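Local coordinates for AvrL567-A (Melampsora lini, PDB 2OPC), which is an avirulence protein of the flax rust fungus, probably recognised in resistant plants by a matching resistance protein, at residues 22-27 with 34-39; 44-49 with 78-83; 63-68 with 73-78; 108-111 with 115-118. All coordinates share one frame; numbering follows the deposited sequence.

Interaction 1 (22-27 with 34-39); sequences PTASVI and VKWDNE
V34 meets V26 through both backbone and side chain. Its N donates to V26 O at 2.8 Å, and its own O takes two donors from the facing strand: V26 N at 3.2 Å and the hydroxyl OG of S25 at 2.8 Å. The two donors reach V34 O from opposite faces of the carbonyl plane, the hydroxyl standing well above it. S25 OG arrives there because it is anti to the backbone N (chi1 -173°), which turns the hydroxyl across to the partner strand. V26 and V34 point the same way, and V26 CG2 packs alongside V34 CB at 3.9 Å; F18 and, from strand 44-48, F46 cover V34 further. Strands 25-28 and 32-36 form an antiparallel beta hairpin, in which the axes of 25-27 and 34-36 pass 5.0 Å apart, and strand 44-48 extends it to a three-stranded sheet. At K35 the lysine CB comes near S25 OG, but the rest of the chain runs off to a cation-pi contact with W88. By W36 the strands have parted and a water fills in: it accepts from W36 N at 2.9 Å and donates to the carbonyl oxygens of P22 and A24, so three backbone groups share one molecule. The indole edge lies against P22 O, with CD1 3.9 Å from that oxygen, while A24 CB approaches NE1 obliquely; the indole N-H itself is used by Y19 O, and F18 stacks on the ring. Past the strand end, the E39 backbone comes beside P22, whose CG lies 3.9 Å from E39 O, a loose van der Waals touch, while the glutamate side chain leads away.

Interaction 2 (44-49 with 78-83); sequences PLFKWI and GTVNSN
The W48 indole lies flat over the turn at S82, which makes the larger part of this buried contact. S82 CA stands 3.6 Å from the centroid of the five-membered ring, 19° off its normal, a CH-pi contact over the face. S82 CB continues across the same face and sits 3.5 Å from W48 CE2, where the two rings are fused. CG, anti to the backbone N (chi1 -179°), carries the indole across to the serine. Toward the other end of the contact F46 meets V80, the two side chains crossing at about a right angle. One methyl does the touching: V80 CG1 lies 3.6 Å from F46 CG and over the ring face, 4.0 Å from its centroid. No hydrogen bond links the two segments, so the join is made by aromatic faces and aliphatic carbons.

Polar bonds in the second shell fix these groups. W48 NE1 donates to G51 O, which sets the rotation of the indole, and S82 OG is bonded to the backbone N of L57. N81 to N83 form an Asx turn around S82, N83 N donating to N81 OD1 at 2.8 Å, in the carbonyl plane and on a lone pair.

Beyond them, F46 also packs on V32 and V34 of strand 32-36 and on V61 of strand 58-63, while V80 touches F59 and V61. Strand 44-48, at one border of the three-stranded sheet, thus faces strand 75-81, at one border of the four-stranded sheet.

Interaction 3 (63-68 with 73-78); sequences IAHSSG and RARSLG
R75 lays its guanidinium flat on the imidazole of H65, the planes 18° apart and the centres 3.9 Å from each other. R75 NE comes over one face of the imidazole, 3.3 Å from H65 CE1, and R75 CD follows over the same face as a CH-pi contact, 3.6 Å from the ring centroid. The arginine chain, bent at chi2 (64°), curls back over the ring before extending to its guanidinium. Its rotation is held by backbone carbonyls: NH1 donates to R73 O at 2.8 Å, close to the guanidinium plane, and also serves K70 O, while NH2 serves P69 O. Three carbonyls of the loop therefore hold the group flat and would help to offset its charge. Around the imidazole, the F105 ring meets H65 obliquely and that of H106 more steeply. A water links H65 N to R73 O, bridging the two arms of the loop.

On the same side of the strands, I63 crosses L77 obliquely, with I63 CG2 4.0 Å from L77 CG, and extends into the core beside I119 and I121 of strand 118-125. Backbone bonds join I63 N to R75 O at 2.8 Å and R75 N to I63 O at 2.9 Å. I63 and R75 thus form an antiparallel hydrogen-bonded pair where strands 58-63 and 75-81 are joined by their connecting loop, a beta hairpin of the four-stranded sheet, whose strand 58-63 carries the cobalt ligands C60 and H62.

Interaction 4 (108-111 with 115-118); sequences FEND and FPDY
F108 and Y118 form a single antiparallel bridge of the hydrogen-bonded kind. F108 N donates to Y118 O at 2.8 Å and Y118 N to F108 O at 2.9 Å, both nearly straight. Beyond the bridge the chains open, and side chains and two waters join them on the way into the turn.

F108 CB sits over one face of the Y118 ring, 3.6 Å from its centroid, a CH-pi contact. Y118 holds its CG between the backbone N and the carbonyl carbon (chi1 58°), which folds the phenol back across its partner. The two rings are nearly parallel, at 18°, but slid so far apart that they barely overlap; the F108 ring goes on to K120 in a cation-pi contact. The carboxamide of N110 gives ND2 to P116 O at 3.1 Å, in the planes of both the amide and the carbonyl, and OD1 accepts from I112 N. One water donates to E109 O and D111 OD2 and accepts from Y118 OH at 2.6 Å; another joins N110 N, F115 O and D117 OD1.

The side chains of E109 and D117 run side by side, their carboxylates turned well out of parallel, with E109 OE1 4.6 Å from D117 OD1, near enough for mild mutual repulsion that might raise a pKa slightly. D111 has R17 as a salt-bridge partner. The loop is thus tied by backbone, amide and water bonds at the surface, with F108 CB on the Y118 ring as its apolar part.

Along the chain interactions 1 and 2 come first, interaction 3 lies within the span that interaction 2 closes, and interaction 4 follows. Interaction 1 is in the three-stranded sheet; interaction 2, its centre about 13 Å away, adds strand 44-48 of that sheet and faces it onto strand 75-81. K35 O to L45 N, 2.8 Å, is a probable hydrogen bond between the two. Interaction 3 uses the same strand 75-81 and shares G78, although its centre lies about 18 Å from that of interaction 2, across the molecule. Interaction 4, which leads into strand 118-125 at Y118, touches interaction 3 where F108 packs on H65 and S66. Two hairpin contacts, one sheet-to-sheet contact and one loop contact thus span the two sheets of this small all-beta protein.

Interaction 1 (22-27 with 34-39)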
loop_
_atom_site.group_PDB
_atom_site.type_symbol
_atom_site.label_atom_id
_atom_site.label_comp_id
_atom_site.label_asym_id
_atom_site.label_seq_id
_atom_site.Cartn_x
_atom_site.Cartn_y
_atom_site.Cartn_z
ATOM N N PRO A 22 5.480 -8.619 10.230
ATOM C CA PRO A 22 4.906 -7.486 10.955
ATOM C C PRO A 22 5.794 -6.265 11.028
ATOM O O PRO A 22 5.267 -5.168 11.199
ATOM C CB PRO A 22 4.632 -8.051 12.350
ATOM C CG PRO A 22 4.321 -9.503 12.073
ATOM C CD PRO A 22 5.385 -9.864 11.025
ATOM N N THR A 23 7.098 -6.443 10.870
ATOM C CA THR A 23 8.046 -5.330 11.003
ATOM C C THR A 23 8.434 -4.748 9.643
ATOM O O THR A 23 9.285 -3.851 9.557
ATOM C CB THR A 23 9.318 -5.815 11.754
ATOM O OG1 THR A 23 9.897 -6.933 11.075
ATOM C CG2 THR A 23 8.988 -6.223 13.206
ATOM N N ALA A 24 7.814 -5.217 8.566
ATOM C CA ALA A 24 8.167 -4.733 7.216
ATOM C C ALA A 24 7.853 -3.257 7.043
ATOM O O ALA A 24 6.867 -2.779 7.594
ATOM C CB ALA A 24 7.430 -5.541 6.134
ATOM N N SER A 25 8.671 -2.542 6.283
ATOM C CA SER A 25 8.345 -1.150 6.004
ATOM C C SER A 25 8.944 -0.782 4.670
ATOM O O SER A 25 10.117 -1.041 4.437
ATOM C CB SER A 25 8.852 -0.193 7.115
ATOM O OG SER A 25 8.380 1.149 6.902
ATOM N N VAL A 26 8.135 -0.165 3.794
ATOM C CA VAL A 26 8.567 0.188 2.442
ATOM C C VAL A 26 8.273 1.657 2.149
ATOM O O VAL A 26 7.609 2.329 2.971
ATOM C CB VAL A 26 7.949 -0.704 1.344
ATOM C CG1 VAL A 26 8.346 -2.166 1.515
ATOM C CG2 VAL A 26 6.431 -0.601 1.255
ATOM N N ILE A 27 8.755 2.157 1.005
ATOM C CA ILE A 27 8.477 3.516 0.548
ATOM C C ILE A 27 7.947 3.465 -0.871
ATOM O O ILE A 27 8.507 2.742 -1.717
ATOM C CB ILE A 27 9.717 4.389 0.646
ATOM C CG1 ILE A 27 10.170 4.511 2.088
ATOM C CG2 ILE A 27 9.406 5.794 0.113
ATOM C CD1 ILE A 27 11.553 5.156 2.234
ATOM N N VAL A 34 5.326 3.204 4.368
ATOM C CA VAL A 34 4.265 2.240 4.657
ATOM C C VAL A 34 4.696 1.299 5.765
ATOM O O VAL A 34 5.843 0.831 5.739
ATOM C CB VAL A 34 3.903 1.397 3.395
ATOM C CG1 VAL A 34 2.601 0.612 3.601
ATOM C CG2 VAL A 34 3.783 2.279 2.166
ATOM N N LYS A 35 3.797 0.994 6.701
ATOM C CA LYS A 35 4.073 -0.051 7.705
ATOM C C LYS A 35 2.768 -0.813 7.922
ATOM O O LYS A 35 1.729 -0.428 7.385
ATOM C CB LYS A 35 4.571 0.554 9.045
ATOM C CG LYS A 35 3.479 1.311 9.804
ATOM C CD LYS A 35 3.976 1.745 11.170
ATOM C CE LYS A 35 2.844 2.427 11.941
ATOM N NZ LYS A 35 3.285 2.745 13.351
ATOM N N TRP A 36 2.814 -1.880 8.717
ATOM C CA TRP A 36 1.591 -2.578 9.061
ATOM C C TRP A 36 0.916 -1.975 10.265
ATOM O O TRP A 36 1.564 -1.440 11.161
ATOM C CB TRP A 36 1.877 -4.072 9.336
ATOM C CG TRP A 36 2.216 -4.848 8.116
ATOM C CD1 TRP A 36 3.430 -5.407 7.779
ATOM C CD2 TRP A 36 1.304 -5.214 7.092
ATOM N NE1 TRP A 36 3.346 -6.058 6.576
ATOM C CE2 TRP A 36 2.040 -5.971 6.136
ATOM C CE3 TRP A 36 -0.068 -4.964 6.874
ATOM C CZ2 TRP A 36 1.434 -6.511 4.993
ATOM C CZ3 TRP A 36 -0.665 -5.485 5.729
ATOM C CH2 TRP A 36 0.094 -6.243 4.793
ATOM N N ASP A 37 -0.408 -2.159 10.339
ATOM C CA ASP A 37 -1.167 -1.616 11.453
ATOM C C ASP A 37 -0.799 -2.238 12.764
ATOM O O ASP A 37 -0.683 -1.528 13.784
ATOM C CB ASP A 37 -2.685 -1.671 11.162
ATOM C CG ASP A 37 -3.208 -3.094 10.859
ATOM O OD1 ASP A 37 -2.464 -4.003 10.451
ATOM O OD2 ASP A 37 -4.426 -3.303 11.049
ATOM N N ASN A 38 -0.611 -3.550 12.745
ATOM C CA ASN A 38 -0.238 -4.338 13.928
ATOM C C ASN A 38 0.171 -5.751 13.500
ATOM O O ASN A 38 0.296 -6.051 12.295
ATOM C CB ASN A 38 -1.384 -4.364 14.960
ATOM C CG ASN A 38 -2.663 -4.872 14.367
ATOM O OD1 ASN A 38 -2.695 -5.904 13.705
ATOM N ND2 ASN A 38 -3.745 -4.107 14.563
ATOM N N GLU A 39 0.438 -6.623 14.462
ATOM C CA GLU A 39 0.972 -7.933 14.144
ATOM C C GLU A 39 0.033 -8.807 13.330
ATOM O O GLU A 39 0.437 -9.713 12.676
ATOM C CB GLU A 39 1.473 -8.678 15.393
ATOM C CG GLU A 39 0.405 -9.323 16.199
ATOM C CD GLU A 39 0.812 -10.672 16.815
ATOM O OE1 GLU A 39 1.974 -10.759 17.197
ATOM O OE2 GLU A 39 -0.027 -11.593 16.896
HETATM O O HOH W 1 5.380 -2.785 9.820
#

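Interaction 2 (44-49 with 78-83)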
loop_
_atom_site.group_PDB
_atom_site.type_symbol
_atom_site.label_atom_id
_atom_site.label_comp_id
_atom_site.label_asym_id
_atom_site.label_seq_id
_atom_site.Cartn_x
_atom_site.Cartn_y
_atom_site.Cartn_z
ATOM N N PRO A 44 -2.279 -1.806 5.605
ATOM C CA PRO A 44 -1.128 -0.912 5.655
ATOM C C PRO A 44 -1.515 0.446 6.200
ATOM O O PRO A 44 -2.649 0.881 6.058
ATOM C CB PRO A 44 -0.738 -0.747 4.189
ATOM C CG PRO A 44 -1.990 -0.984 3.429
ATOM C CD PRO A 44 -2.812 -1.964 4.231
ATOM N N LEU A 45 -0.551 1.107 6.842
ATOM C CA LEU A 45 -0.657 2.500 7.284
ATOM C C LEU A 45 0.408 3.308 6.556
ATOM O O LEU A 45 1.445 2.763 6.201
ATOM C CB LEU A 45 -0.445 2.660 8.803
ATOM C CG LEU A 45 -1.448 1.863 9.661
ATOM C CD1 LEU A 45 -1.141 2.060 11.120
ATOM C CD2 LEU A 45 -2.929 2.222 9.409
ATOM N N PHE A 46 0.139 4.614 6.360
ATOM C CA PHE A 46 0.917 5.467 5.453
ATOM C C PHE A 46 1.316 6.742 6.160
ATOM O O PHE A 46 0.612 7.259 7.000
ATOM C CB PHE A 46 0.055 5.810 4.253
ATOM C CG PHE A 46 -0.391 4.616 3.507
ATOM C CD1 PHE A 46 0.428 4.034 2.511
ATOM C CD2 PHE A 46 -1.659 4.079 3.736
ATOM C CE1 PHE A 46 -0.003 2.920 1.806
ATOM C CE2 PHE A 46 -2.099 2.922 3.050
ATOM C CZ PHE A 46 -1.278 2.358 2.053
ATOM N N LYS A 47 2.490 7.249 5.797
ATOM C CA LYS A 47 2.939 8.556 6.261
ATOM C C LYS A 47 3.728 9.285 5.177
ATOM O O LYS A 47 4.661 8.731 4.596
ATOM C CB LYS A 47 3.793 8.411 7.524
ATOM C CG LYS A 47 3.894 9.681 8.353
ATOM C CD LYS A 47 4.241 9.369 9.800
ATOM C CE LYS A 47 4.939 10.544 10.465
ATOM N NZ LYS A 47 5.270 10.259 11.890
ATOM N N TRP A 48 3.344 10.529 4.912
ATOM C CA TRP A 48 3.977 11.325 3.868
ATOM C C TRP A 48 5.369 11.766 4.289
ATOM O O TRP A 48 5.525 12.362 5.364
ATOM C CB TRP A 48 3.124 12.570 3.620
ATOM C CG TRP A 48 3.673 13.460 2.548
ATOM C CD1 TRP A 48 4.466 14.572 2.731
ATOM C CD2 TRP A 48 3.472 13.333 1.127
ATOM N NE1 TRP A 48 4.755 15.129 1.517
ATOM C CE2 TRP A 48 4.169 14.389 0.517
ATOM C CE3 TRP A 48 2.748 12.443 0.308
ATOM C CZ2 TRP A 48 4.177 14.584 -0.852
ATOM C CZ3 TRP A 48 2.748 12.631 -1.046
ATOM C CH2 TRP A 48 3.469 13.693 -1.636
ATOM N N ILE A 49 6.343 11.496 3.411
ATOM C CA ILE A 49 7.781 11.870 3.639
ATOM C C ILE A 49 8.354 12.473 2.368
ATOM O O ILE A 49 9.589 12.433 2.153
ATOM C CB ILE A 49 8.663 10.704 4.051
ATOM C CG1 ILE A 49 8.513 9.554 3.068
ATOM C CG2 ILE A 49 8.343 10.335 5.480
ATOM C CD1 ILE A 49 9.696 8.643 2.987
ATOM N N GLY A 78 -7.792 3.076 -1.428
ATOM C CA GLY A 78 -8.201 4.389 -0.987
ATOM C C GLY A 78 -7.125 5.392 -1.365
ATOM O O GLY A 78 -6.333 5.117 -2.273
ATOM N N THR A 79 -7.139 6.558 -0.735
ATOM C CA THR A 79 -6.179 7.609 -1.085
ATOM C C THR A 79 -5.319 8.020 0.082
ATOM O O THR A 79 -5.702 7.845 1.267
ATOM C CB THR A 79 -6.890 8.869 -1.621
ATOM O OG1 THR A 79 -7.710 9.409 -0.591
ATOM C CG2 THR A 79 -7.732 8.556 -2.841
ATOM N N VAL A 80 -4.154 8.553 -0.257
ATOM C CA VAL A 80 -3.287 9.189 0.736
ATOM C C VAL A 80 -2.918 10.568 0.249
ATOM O O VAL A 80 -3.165 10.905 -0.911
ATOM C CB VAL A 80 -2.032 8.344 0.990
ATOM C CG1 VAL A 80 -2.414 6.977 1.629
ATOM C CG2 VAL A 80 -1.233 8.117 -0.309
ATOM N N ASN A 81 -2.399 11.410 1.144
ATOM C CA ASN A 81 -2.151 12.797 0.769
ATOM C C ASN A 81 -1.006 13.378 1.566
ATOM O O ASN A 81 -0.557 12.812 2.561
ATOM C CB ASN A 81 -3.460 13.585 0.932
ATOM C CG ASN A 81 -3.944 13.635 2.388
ATOM O OD1 ASN A 81 -3.286 14.219 3.242
ATOM N ND2 ASN A 81 -5.091 12.992 2.679
ATOM N N SER A 82 -0.552 14.537 1.116
ATOM C CA SER A 82 0.604 15.178 1.718
ATOM C C SER A 82 0.300 15.806 3.082
ATOM O O SER A 82 1.227 16.278 3.744
ATOM C CB SER A 82 1.202 16.201 0.744
ATOM O OG SER A 82 0.248 17.136 0.306
ATOM N N ASN A 83 -0.953 15.775 3.524
ATOM C CA ASN A 83 -1.239 16.224 4.893
ATOM C C ASN A 83 -1.100 15.094 5.896
ATOM O O ASN A 83 -1.251 15.297 7.097
ATOM C CB ASN A 83 -2.609 16.921 5.025
ATOM C CG ASN A 83 -2.615 18.275 4.399
ATOM O OD1 ASN A 83 -1.574 18.903 4.231
ATOM N ND2 ASN A 83 -3.798 18.745 4.056
#

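Interaction 3 (63-68 with 73-78)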
loop_
_atom_site.group_PDB
_atom_site.type_symbol
_atom_site.label_atom_id
_atom_site.label_comp_id
_atom_site.label_asym_id
_atom_site.label_seq_id
_atom_site.Cartn_x
_atom_site.Cartn_y
_atom_site.Cartn_z
ATOM N N ILE A 63 -3.518 -1.564 -5.582
ATOM C CA ILE A 63 -3.121 -2.882 -5.072
ATOM C C ILE A 63 -3.479 -3.933 -6.128
ATOM O O ILE A 63 -4.553 -3.873 -6.729
ATOM C CB ILE A 63 -3.823 -3.189 -3.718
ATOM C CG1 ILE A 63 -3.326 -4.514 -3.123
ATOM C CG2 ILE A 63 -5.338 -3.172 -3.835
ATOM C CD1 ILE A 63 -3.552 -4.611 -1.630
ATOM N N ALA A 64 -2.559 -4.873 -6.344
ATOM C CA ALA A 64 -2.799 -5.958 -7.311
ATOM C C ALA A 64 -3.611 -7.067 -6.662
ATOM O O ALA A 64 -3.585 -7.250 -5.439
ATOM C CB ALA A 64 -1.503 -6.509 -7.791
ATOM N N HIS A 65 -4.310 -7.825 -7.499
ATOM C CA HIS A 65 -4.951 -9.065 -7.103
ATOM C C HIS A 65 -4.145 -10.257 -7.636
ATOM O O HIS A 65 -3.637 -10.215 -8.767
ATOM C CB HIS A 65 -6.395 -9.117 -7.641
ATOM C CG HIS A 65 -7.350 -8.261 -6.861
ATOM N ND1 HIS A 65 -8.714 -8.452 -6.878
ATOM C CD2 HIS A 65 -7.119 -7.230 -6.007
ATOM C CE1 HIS A 65 -9.282 -7.552 -6.088
ATOM N NE2 HIS A 65 -8.337 -6.815 -5.539
ATOM N N SER A 66 -4.051 -11.313 -6.812
ATOM C CA SER A 66 -3.312 -12.527 -7.187
ATOM C C SER A 66 -4.240 -13.617 -7.676
ATOM O O SER A 66 -3.777 -14.598 -8.241
ATOM C CB SER A 66 -2.501 -13.062 -6.010
ATOM O OG SER A 66 -3.394 -13.341 -4.964
ATOM N N SER A 67 -5.542 -13.489 -7.419
ATOM C CA SER A 67 -6.514 -14.492 -7.885
ATOM C C SER A 67 -7.817 -13.768 -8.198
ATOM O O SER A 67 -7.985 -12.590 -7.803
ATOM C CB SER A 67 -6.741 -15.606 -6.843
ATOM O OG SER A 67 -7.254 -15.064 -5.633
ATOM N N GLY A 68 -8.707 -14.466 -8.911
ATOM C CA GLY A 68 -9.997 -13.927 -9.292
ATOM C C GLY A 68 -9.954 -13.238 -10.639
ATOM O O GLY A 68 -8.954 -13.351 -11.368
ATOM N N ARG A 73 -5.666 -5.823 -13.717
ATOM C CA ARG A 73 -6.180 -4.506 -13.311
ATOM C C ARG A 73 -6.006 -4.273 -11.835
ATOM O O ARG A 73 -6.369 -5.102 -10.989
ATOM C CB ARG A 73 -7.665 -4.371 -13.617
ATOM C CG ARG A 73 -8.049 -4.547 -15.085
ATOM C CD ARG A 73 -7.215 -3.705 -16.094
ATOM N NE ARG A 73 -7.073 -2.293 -15.725
ATOM C CZ ARG A 73 -7.996 -1.360 -15.974
ATOM N NH1 ARG A 73 -9.156 -1.699 -16.545
ATOM N NH2 ARG A 73 -7.758 -0.094 -15.624
ATOM N N ALA A 74 -5.507 -3.103 -11.496
ATOM C CA ALA A 74 -5.351 -2.703 -10.111
ATOM C C ALA A 74 -6.699 -2.419 -9.474
ATOM O O ALA A 74 -7.632 -1.942 -10.154
ATOM C CB ALA A 74 -4.453 -1.471 -10.007
ATOM N N ARG A 75 -6.796 -2.713 -8.179
ATOM C CA ARG A 75 -7.852 -2.171 -7.340
ATOM C C ARG A 75 -7.250 -1.046 -6.483
ATOM O O ARG A 75 -6.056 -0.766 -6.586
ATOM C CB ARG A 75 -8.486 -3.272 -6.468
ATOM C CG ARG A 75 -9.572 -4.102 -7.211
ATOM C CD ARG A 75 -9.037 -4.913 -8.381
ATOM N NE ARG A 75 -9.992 -5.937 -8.818
ATOM C CZ ARG A 75 -9.722 -6.833 -9.758
ATOM N NH1 ARG A 75 -8.545 -6.825 -10.371
ATOM N NH2 ARG A 75 -10.613 -7.763 -10.061
ATOM N N SER A 76 -8.088 -0.374 -5.704
ATOM C CA SER A 76 -7.592 0.723 -4.871
ATOM C C SER A 76 -7.880 0.465 -3.415
ATOM O O SER A 76 -8.977 -0.034 -3.072
ATOM C CB SER A 76 -8.280 2.022 -5.282
ATOM O OG SER A 76 -7.901 3.076 -4.376
ATOM N N LEU A 77 -6.906 0.803 -2.580
ATOM C CA LEU A 77 -7.135 0.755 -1.131
ATOM C C LEU A 77 -7.727 2.066 -0.590
ATOM O O LEU A 77 -8.144 2.160 0.571
ATOM C CB LEU A 77 -5.846 0.445 -0.379
ATOM C CG LEU A 77 -5.253 -0.942 -0.541
ATOM C CD1 LEU A 77 -3.974 -1.016 0.234
ATOM C CD2 LEU A 77 -6.193 -2.033 -0.004
ATOM N N GLY A 78 -7.792 3.076 -1.428
ATOM C CA GLY A 78 -8.201 4.389 -0.987
ATOM C C GLY A 78 -7.125 5.392 -1.365
ATOM O O GLY A 78 -6.333 5.117 -2.273
HETATM O O HOH W 2 -4.413 -6.936 -10.256
#

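Interaction 4 (108-111 with 115-118)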
loop_
_atom_site.group_PDB
_atom_site.type_symbol
_atom_site.label_atom_id
_atom_site.label_comp_id
_atom_site.label_asym_id
_atom_site.label_seq_id
_atom_site.Cartn_x
_atom_site.Cartn_y
_atom_site.Cartn_z
ATOM N N PHE A 108 0.444 -12.683 -2.630
ATOM C CA PHE A 108 1.320 -13.403 -3.584
ATOM C C PHE A 108 2.287 -14.223 -2.763
ATOM O O PHE A 108 2.781 -13.769 -1.728
ATOM C CB PHE A 108 2.094 -12.393 -4.429
ATOM C CG PHE A 108 1.232 -11.648 -5.410
ATOM C CD1 PHE A 108 1.095 -12.102 -6.734
ATOM C CD2 PHE A 108 0.525 -10.503 -5.002
ATOM C CE1 PHE A 108 0.257 -11.455 -7.634
ATOM C CE2 PHE A 108 -0.314 -9.831 -5.897
ATOM C CZ PHE A 108 -0.437 -10.288 -7.224
ATOM N N GLU A 109 2.572 -15.438 -3.213
ATOM C CA GLU A 109 3.467 -16.281 -2.450
ATOM C C GLU A 109 4.870 -15.942 -2.751
ATOM O O GLU A 109 5.202 -15.646 -3.888
ATOM C CB GLU A 109 3.192 -17.771 -2.704
ATOM C CG GLU A 109 1.812 -18.107 -2.204
ATOM C CD GLU A 109 1.635 -19.583 -2.102
ATOM O OE1 GLU A 109 1.583 -20.105 -0.967
ATOM O OE2 GLU A 109 1.593 -20.246 -3.173
ATOM N N ASN A 110 5.716 -16.029 -1.722
ATOM C CA ASN A 110 7.137 -15.777 -1.901
ATOM C C ASN A 110 7.712 -16.632 -3.027
ATOM O O ASN A 110 7.298 -17.799 -3.288
ATOM C CB ASN A 110 7.886 -16.004 -0.585
ATOM C CG ASN A 110 9.206 -15.262 -0.525
ATOM O OD1 ASN A 110 10.163 -15.621 -1.213
ATOM N ND2 ASN A 110 9.275 -14.239 0.326
ATOM N N ASP A 111 8.670 -16.034 -3.707
ATOM C CA ASP A 111 9.382 -16.748 -4.753
ATOM C C ASP A 111 10.121 -17.963 -4.201
ATOM O O ASP A 111 10.301 -18.969 -4.892
ATOM C CB ASP A 111 10.349 -15.794 -5.459
ATOM C CG ASP A 111 9.633 -14.728 -6.236
ATOM O OD1 ASP A 111 10.150 -13.587 -6.293
ATOM O OD2 ASP A 111 8.545 -15.030 -6.786
ATOM N N PHE A 115 9.149 -18.512 3.193
ATOM C CA PHE A 115 9.226 -17.096 3.463
ATOM C C PHE A 115 7.843 -16.395 3.286
ATOM O O PHE A 115 6.915 -17.015 2.767
ATOM C CB PHE A 115 10.440 -16.513 2.709
ATOM C CG PHE A 115 11.751 -17.144 3.136
ATOM C CD1 PHE A 115 12.484 -16.614 4.204
ATOM C CD2 PHE A 115 12.224 -18.299 2.512
ATOM C CE1 PHE A 115 13.683 -17.224 4.620
ATOM C CE2 PHE A 115 13.420 -18.908 2.922
ATOM C CZ PHE A 115 14.142 -18.370 3.978
ATOM N N PRO A 116 7.642 -15.218 3.899
ATOM C CA PRO A 116 6.311 -14.627 3.931
ATOM C C PRO A 116 5.741 -14.297 2.546
ATOM O O PRO A 116 6.451 -14.034 1.595
ATOM C CB PRO A 116 6.518 -13.327 4.740
ATOM C CG PRO A 116 7.641 -13.643 5.618
ATOM C CD PRO A 116 8.592 -14.461 4.742
ATOM N N ASP A 117 4.432 -14.261 2.482
ATOM C CA ASP A 117 3.752 -13.712 1.303
ATOM C C ASP A 117 3.993 -12.201 1.227
ATOM O O ASP A 117 4.490 -11.607 2.164
ATOM C CB ASP A 117 2.267 -13.794 1.476
ATOM C CG ASP A 117 1.747 -15.128 1.527
ATOM O OD1 ASP A 117 2.472 -16.094 1.069
ATOM O OD2 ASP A 117 0.551 -15.198 2.024
ATOM N N TYR A 118 3.582 -11.602 0.106
ATOM C CA TYR A 118 3.617 -10.136 -0.032
ATOM C C TYR A 118 2.351 -9.672 -0.748
ATOM O O TYR A 118 1.667 -10.405 -1.437
ATOM C CB TYR A 118 4.877 -9.658 -0.788
ATOM C CG TYR A 118 5.030 -10.231 -2.173
ATOM C CD1 TYR A 118 4.609 -9.518 -3.291
ATOM C CD2 TYR A 118 5.557 -11.509 -2.381
ATOM C CE1 TYR A 118 4.732 -10.031 -4.563
ATOM C CE2 TYR A 118 5.693 -12.030 -3.678
ATOM C CZ TYR A 118 5.278 -11.295 -4.767
ATOM O OH TYR A 118 5.383 -11.816 -6.061
HETATM O O HOH W 3 5.999 -14.385 -6.207
HETATM O O HOH W 4 4.894 -17.145 0.992
#